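PDB 5I7I: TRAP solute Binding Protein from Uncultured marine bacterium, which binds aromatic acids such as 3-hydroxybenzoate, probably delivering them to the membrane components of a TRAP transporter. Local coordinates for residues 96-108 against 120-133. Sequence-based numbering, arbitrary orientation.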
loop_
_atom_site.group_PDB
_atom_site.type_symbol
_atom_site.label_atom_id
_atom_site.label_comp_id
_atom_site.label_asym_id
_atom_site.label_seq_id
_atom_site.Cartn_x
_atom_site.Cartn_y
_atom_site.Cartn_z
ATOM N N PRO A 96 1.934 -8.021 10.563
ATOM C CA PRO A 96 1.797 -9.330 9.904
ATOM C C PRO A 96 0.685 -10.170 10.506
ATOM O O PRO A 96 0.467 -10.161 11.718
ATOM C CB PRO A 96 3.158 -9.992 10.135
ATOM C CG PRO A 96 3.780 -9.251 11.235
ATOM C CD PRO A 96 3.287 -7.842 11.115
ATOM N N GLY A 97 -0.033 -10.872 9.625
ATOM C CA GLY A 97 -1.041 -11.833 10.015
ATOM C C GLY A 97 -2.377 -11.252 10.428
ATOM O O GLY A 97 -3.348 -12.006 10.549
ATOM N N ARG A 98 -2.465 -9.940 10.618
ATOM C CA ARG A 98 -3.671 -9.344 11.169
ATOM C C ARG A 98 -4.800 -9.260 10.149
ATOM O O ARG A 98 -5.971 -9.304 10.533
ATOM C CB ARG A 98 -3.329 -7.945 11.676
ATOM C CG ARG A 98 -4.444 -7.241 12.399
ATOM C CD ARG A 98 -4.299 -7.310 13.905
ATOM N NE ARG A 98 -5.059 -6.232 14.544
ATOM C CZ ARG A 98 -4.548 -5.256 15.292
ATOM N NH1 ARG A 98 -3.245 -5.195 15.553
ATOM N NH2 ARG A 98 -5.358 -4.332 15.805
ATOM N N PHE A 99 -4.477 -9.141 8.863
ATOM C CA PHE A 99 -5.468 -8.971 7.798
ATOM C C PHE A 99 -5.164 -10.003 6.723
ATOM O O PHE A 99 -4.683 -9.677 5.630
ATOM C CB PHE A 99 -5.454 -7.538 7.260
ATOM C CG PHE A 99 -5.557 -6.500 8.345
ATOM C CD1 PHE A 99 -6.768 -6.239 8.977
ATOM C CD2 PHE A 99 -4.435 -5.804 8.746
ATOM C CE1 PHE A 99 -6.856 -5.297 9.983
ATOM C CE2 PHE A 99 -4.513 -4.867 9.749
ATOM C CZ PHE A 99 -5.726 -4.597 10.366
ATOM N N PRO A 100 -5.436 -11.276 7.010
ATOM C CA PRO A 100 -4.901 -12.340 6.151
ATOM C C PRO A 100 -5.506 -12.360 4.766
ATOM O O PRO A 100 -4.817 -12.700 3.792
ATOM C CB PRO A 100 -5.234 -13.619 6.922
ATOM C CG PRO A 100 -6.379 -13.232 7.827
ATOM C CD PRO A 100 -6.079 -11.800 8.217
ATOM N N HIS A 101 -6.786 -12.002 4.623
ATOM C CA HIS A 101 -7.372 -11.995 3.287
ATOM C C HIS A 101 -6.634 -11.038 2.369
ATOM O O HIS A 101 -6.487 -11.306 1.167
ATOM C CB HIS A 101 -8.842 -11.590 3.334
ATOM C CG HIS A 101 -9.751 -12.614 3.935
ATOM N ND1 HIS A 101 -9.917 -12.756 5.293
ATOM C CD2 HIS A 101 -10.609 -13.487 3.361
ATOM C CE1 HIS A 101 -10.788 -13.723 5.531
ATOM N NE2 HIS A 101 -11.241 -14.168 4.373
ATOM N N LEU A 102 -6.187 -9.909 2.909
ATOM C CA LEU A 102 -5.606 -8.875 2.074
ATOM C C LEU A 102 -4.264 -9.294 1.488
ATOM O O LEU A 102 -3.825 -8.705 0.492
ATOM C CB LEU A 102 -5.485 -7.567 2.858
ATOM C CG LEU A 102 -6.814 -7.032 3.413
ATOM C CD1 LEU A 102 -6.592 -5.676 4.086
ATOM C CD2 LEU A 102 -7.888 -6.948 2.373
ATOM N N GLU A 103 -3.599 -10.269 2.098
ATOM C CA GLU A 103 -2.335 -10.780 1.579
ATOM C C GLU A 103 -2.464 -11.260 0.140
ATOM O O GLU A 103 -1.476 -11.264 -0.605
ATOM C CB GLU A 103 -1.862 -11.957 2.449
ATOM C CG GLU A 103 -1.540 -11.578 3.887
ATOM C CD GLU A 103 -1.168 -12.768 4.738
ATOM O OE1 GLU A 103 -0.896 -13.839 4.156
ATOM O OE2 GLU A 103 -1.168 -12.634 5.990
ATOM N N ALA A 104 -3.649 -11.711 -0.270
ATOM C CA ALA A 104 -3.781 -12.229 -1.630
ATOM C C ALA A 104 -3.447 -11.160 -2.649
ATOM O O ALA A 104 -2.914 -11.465 -3.721
ATOM C CB ALA A 104 -5.187 -12.768 -1.879
ATOM N N PHE A 105 -3.744 -9.913 -2.330
ATOM C CA PHE A 105 -3.481 -8.824 -3.254
ATOM C C PHE A 105 -2.019 -8.438 -3.302
ATOM O O PHE A 105 -1.627 -7.684 -4.204
ATOM C CB PHE A 105 -4.352 -7.619 -2.906
ATOM C CG PHE A 105 -5.725 -7.696 -3.484
ATOM C CD1 PHE A 105 -6.732 -8.419 -2.857
ATOM C CD2 PHE A 105 -6.009 -7.079 -4.693
ATOM C CE1 PHE A 105 -8.006 -8.493 -3.415
ATOM C CE2 PHE A 105 -7.279 -7.164 -5.251
ATOM C CZ PHE A 105 -8.269 -7.856 -4.612
ATOM N N GLU A 106 -1.208 -8.967 -2.400
ATOM C CA GLU A 106 0.220 -8.713 -2.364
ATOM C C GLU A 106 1.031 -9.724 -3.159
ATOM O O GLU A 106 2.253 -9.601 -3.216
ATOM C CB GLU A 106 0.713 -8.743 -0.922
ATOM C CG GLU A 106 0.152 -7.671 -0.047
ATOM C CD GLU A 106 0.821 -7.656 1.284
ATOM O OE1 GLU A 106 0.387 -8.406 2.187
ATOM O OE2 GLU A 106 1.828 -6.922 1.405
ATOM N N LEU A 107 0.398 -10.735 -3.743
ATOM C CA LEU A 107 1.133 -11.807 -4.380
ATOM C C LEU A 107 1.775 -11.339 -5.682
ATOM O O LEU A 107 1.373 -10.326 -6.265
ATOM C CB LEU A 107 0.222 -13.011 -4.596
ATOM C CG LEU A 107 -0.265 -13.660 -3.299
ATOM C CD1 LEU A 107 -1.270 -14.758 -3.594
ATOM C CD2 LEU A 107 0.913 -14.241 -2.513
ATOM N N PRO A 108 2.813 -12.044 -6.133
ATOM C CA PRO A 108 3.603 -11.550 -7.262
ATOM C C PRO A 108 2.737 -11.352 -8.497
ATOM O O PRO A 108 1.919 -12.197 -8.861
ATOM C CB PRO A 108 4.643 -12.657 -7.462
ATOM C CG PRO A 108 4.834 -13.232 -6.052
ATOM C CD PRO A 108 3.440 -13.228 -5.507
ATOM N N ALA A 120 -10.963 -3.324 -6.847
ATOM C CA ALA A 120 -10.995 -4.749 -6.553
ATOM C C ALA A 120 -10.846 -4.990 -5.054
ATOM O O ALA A 120 -11.611 -5.753 -4.465
ATOM C CB ALA A 120 -9.895 -5.455 -7.345
ATOM N N LEU A 121 -9.862 -4.338 -4.418
ATOM C CA LEU A 121 -9.662 -4.482 -2.977
ATOM C C LEU A 121 -10.907 -4.083 -2.201
ATOM O O LEU A 121 -11.301 -4.759 -1.242
ATOM C CB LEU A 121 -8.497 -3.611 -2.512
ATOM C CG LEU A 121 -7.144 -4.313 -2.550
ATOM C CD1 LEU A 121 -6.020 -3.295 -2.563
ATOM C CD2 LEU A 121 -7.014 -5.256 -1.353
ATOM N N GLN A 122 -11.506 -2.942 -2.549
ATOM C CA GLN A 122 -12.675 -2.497 -1.795
ATOM C C GLN A 122 -13.841 -3.478 -1.928
ATOM O O GLN A 122 -14.502 -3.809 -0.936
ATOM C CB GLN A 122 -13.073 -1.093 -2.234
ATOM C CG GLN A 122 -14.265 -0.554 -1.448
ATOM C CD GLN A 122 -13.932 -0.315 0.001
ATOM O OE1 GLN A 122 -12.880 0.241 0.313
ATOM N NE2 GLN A 122 -14.827 -0.715 0.904
ATOM N N GLU A 123 -14.130 -3.943 -3.143
ATOM C CA GLU A 123 -15.227 -4.898 -3.290
ATOM C C GLU A 123 -14.920 -6.190 -2.549
ATOM O O GLU A 123 -15.808 -6.816 -1.954
ATOM C CB GLU A 123 -15.528 -5.178 -4.769
ATOM C CG GLU A 123 -16.627 -6.237 -4.927
ATOM C CD GLU A 123 -17.149 -6.430 -6.326
ATOM O OE1 GLU A 123 -16.834 -5.633 -7.216
ATOM O OE2 GLU A 123 -17.921 -7.396 -6.526
ATOM N N TYR A 124 -13.661 -6.603 -2.576
ATOM C CA TYR A 124 -13.220 -7.787 -1.844
ATOM C C TYR A 124 -13.510 -7.648 -0.354
ATOM O O TYR A 124 -14.101 -8.540 0.261
ATOM C CB TYR A 124 -11.728 -7.917 -2.108
ATOM C CG TYR A 124 -10.949 -9.100 -1.581
ATOM C CD1 TYR A 124 -11.050 -10.343 -2.172
ATOM C CD2 TYR A 124 -9.984 -8.925 -0.596
ATOM C CE1 TYR A 124 -10.254 -11.409 -1.750
ATOM C CE2 TYR A 124 -9.194 -9.978 -0.160
ATOM C CZ TYR A 124 -9.328 -11.212 -0.752
ATOM O OH TYR A 124 -8.523 -12.256 -0.345
ATOM N N VAL A 125 -13.115 -6.516 0.225
ATOM C CA VAL A 125 -13.381 -6.215 1.634
ATOM C C VAL A 125 -14.874 -6.074 1.915
ATOM O O VAL A 125 -15.342 -6.439 3.007
ATOM C CB VAL A 125 -12.596 -4.945 2.030
ATOM C CG1 VAL A 125 -13.113 -4.345 3.351
ATOM C CG2 VAL A 125 -11.102 -5.255 2.094
ATOM N N ASP A 126 -15.649 -5.544 0.963
ATOM C CA ASP A 126 -17.084 -5.399 1.167
ATOM C C ASP A 126 -17.779 -6.753 1.218
ATOM O O ASP A 126 -18.901 -6.850 1.739
ATOM C CB ASP A 126 -17.704 -4.607 0.015
ATOM C CG ASP A 126 -17.410 -3.115 0.063
ATOM O OD1 ASP A 126 -17.027 -2.548 1.105
ATOM O OD2 ASP A 126 -17.602 -2.479 -0.989
ATOM N N THR A 127 -17.139 -7.787 0.666
ATOM C CA THR A 127 -17.760 -9.083 0.456
ATOM C C THR A 127 -16.923 -10.152 1.155
ATOM O O THR A 127 -16.992 -10.274 2.384
ATOM C CB THR A 127 -17.958 -9.385 -1.038
ATOM O OG1 THR A 127 -16.701 -9.403 -1.762
ATOM C CG2 THR A 127 -18.909 -8.379 -1.647
ATOM N N VAL A 128 -16.125 -10.925 0.427
ATOM C CA VAL A 128 -15.612 -12.163 0.969
ATOM C C VAL A 128 -14.616 -11.932 2.096
ATOM O O VAL A 128 -14.455 -12.826 2.943
ATOM C CB VAL A 128 -15.042 -13.004 -0.191
ATOM C CG1 VAL A 128 -13.759 -12.392 -0.720
ATOM C CG2 VAL A 128 -14.858 -14.480 0.228
ATOM N N ALA A 129 -13.947 -10.780 2.137
ATOM C CA ALA A 129 -12.883 -10.496 3.087
ATOM C C ALA A 129 -13.334 -9.592 4.223
ATOM O O ALA A 129 -12.485 -9.077 4.962
ATOM C CB ALA A 129 -11.689 -9.855 2.378
ATOM N N ALA A 130 -14.642 -9.393 4.384
ATOM C CA ALA A 130 -15.137 -8.459 5.389
ATOM C C ALA A 130 -14.629 -8.765 6.793
ATOM O O ALA A 130 -14.462 -7.847 7.592
ATOM C CB ALA A 130 -16.663 -8.436 5.377
ATOM N N SER A 131 -14.397 -10.035 7.127
ATOM C CA SER A 131 -14.034 -10.353 8.500
ATOM C C SER A 131 -12.716 -9.714 8.922
ATOM O O SER A 131 -12.510 -9.494 10.120
ATOM C CB SER A 131 -14.007 -11.863 8.704
ATOM O OG SER A 131 -12.986 -12.483 7.934
ATOM N N ASP A 132 -11.813 -9.440 7.979
ATOM C CA ASP A 132 -10.546 -8.809 8.327
ATOM C C ASP A 132 -10.753 -7.447 8.986
ATOM O O ASP A 132 -9.938 -7.041 9.814
ATOM C CB ASP A 132 -9.691 -8.618 7.080
ATOM C CG ASP A 132 -8.878 -9.851 6.699
ATOM O OD1 ASP A 132 -9.099 -10.933 7.277
ATOM O OD2 ASP A 132 -8.040 -9.680 5.791
ATOM N N LEU A 133 -11.815 -6.730 8.631
ATOM C CA LEU A 133 -11.992 -5.344 9.047
ATOM C C LEU A 133 -13.260 -5.141 9.866
ATOM O O LEU A 133 -13.667 -3.993 10.094
ATOM C CB LEU A 133 -11.929 -4.428 7.825
ATOM C CG LEU A 133 -10.538 -4.443 7.176
ATOM C CD1 LEU A 133 -10.548 -3.788 5.805
ATOM C CD2 LEU A 133 -9.527 -3.739 8.069
HETATM O O HOH W 1 -8.148 -8.128 11.597
#
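D132 reaches the backbone at H101 and L102 and meets residues 100-105 with both carboxylate oxygens, firmly through OD1 and weakly through OD2. D132 OD1 accepts a nearly straight hydrogen bond from H101 ND1 (2.8 Å, 162°); the donor lies above the carboxylate plane, while OD1 sits close to the plane of the imidazole. OD2 takes weak bonds from the backbone N of H101 and of L102. Over one face of the H101 imidazole lies A129 CA, 4.0 Å from the ring centroid, a CH-pi contact that with the ND1 bond restrains the ring's rotation.

Further along, Y124 OH donates to H101 O at 2.7 Å, from the face of that carbonyl opposite A104 N. With CG anti to the backbone N (chi1 -176°), the Y124 ring swings across to residues 101-105 and offers a face to F105, whose CE1 edge points at its centre in a T-shaped stack (centroids 4.9 Å apart, planes at 72°). L121 CD2 covers a face of F105, 3.7 Å from its centroid, and A120 CB abuts the edge. Replacing Y124 with a leucine would probably cost H101 O its hydroxyl partner and leave the F105 edge without an aromatic face. L102 CD2 packs on V125 CG2 at 3.6 Å, and a water bridges R98 O and D132 O.

The contact thus fastens the loop after strand 87-91 to the C-terminal end of helix 114-126 and the turn beyond. Helix 325-339 packs on H101, F105 and A120, whereas F99 and L102 rest on L239 of strand 237-243.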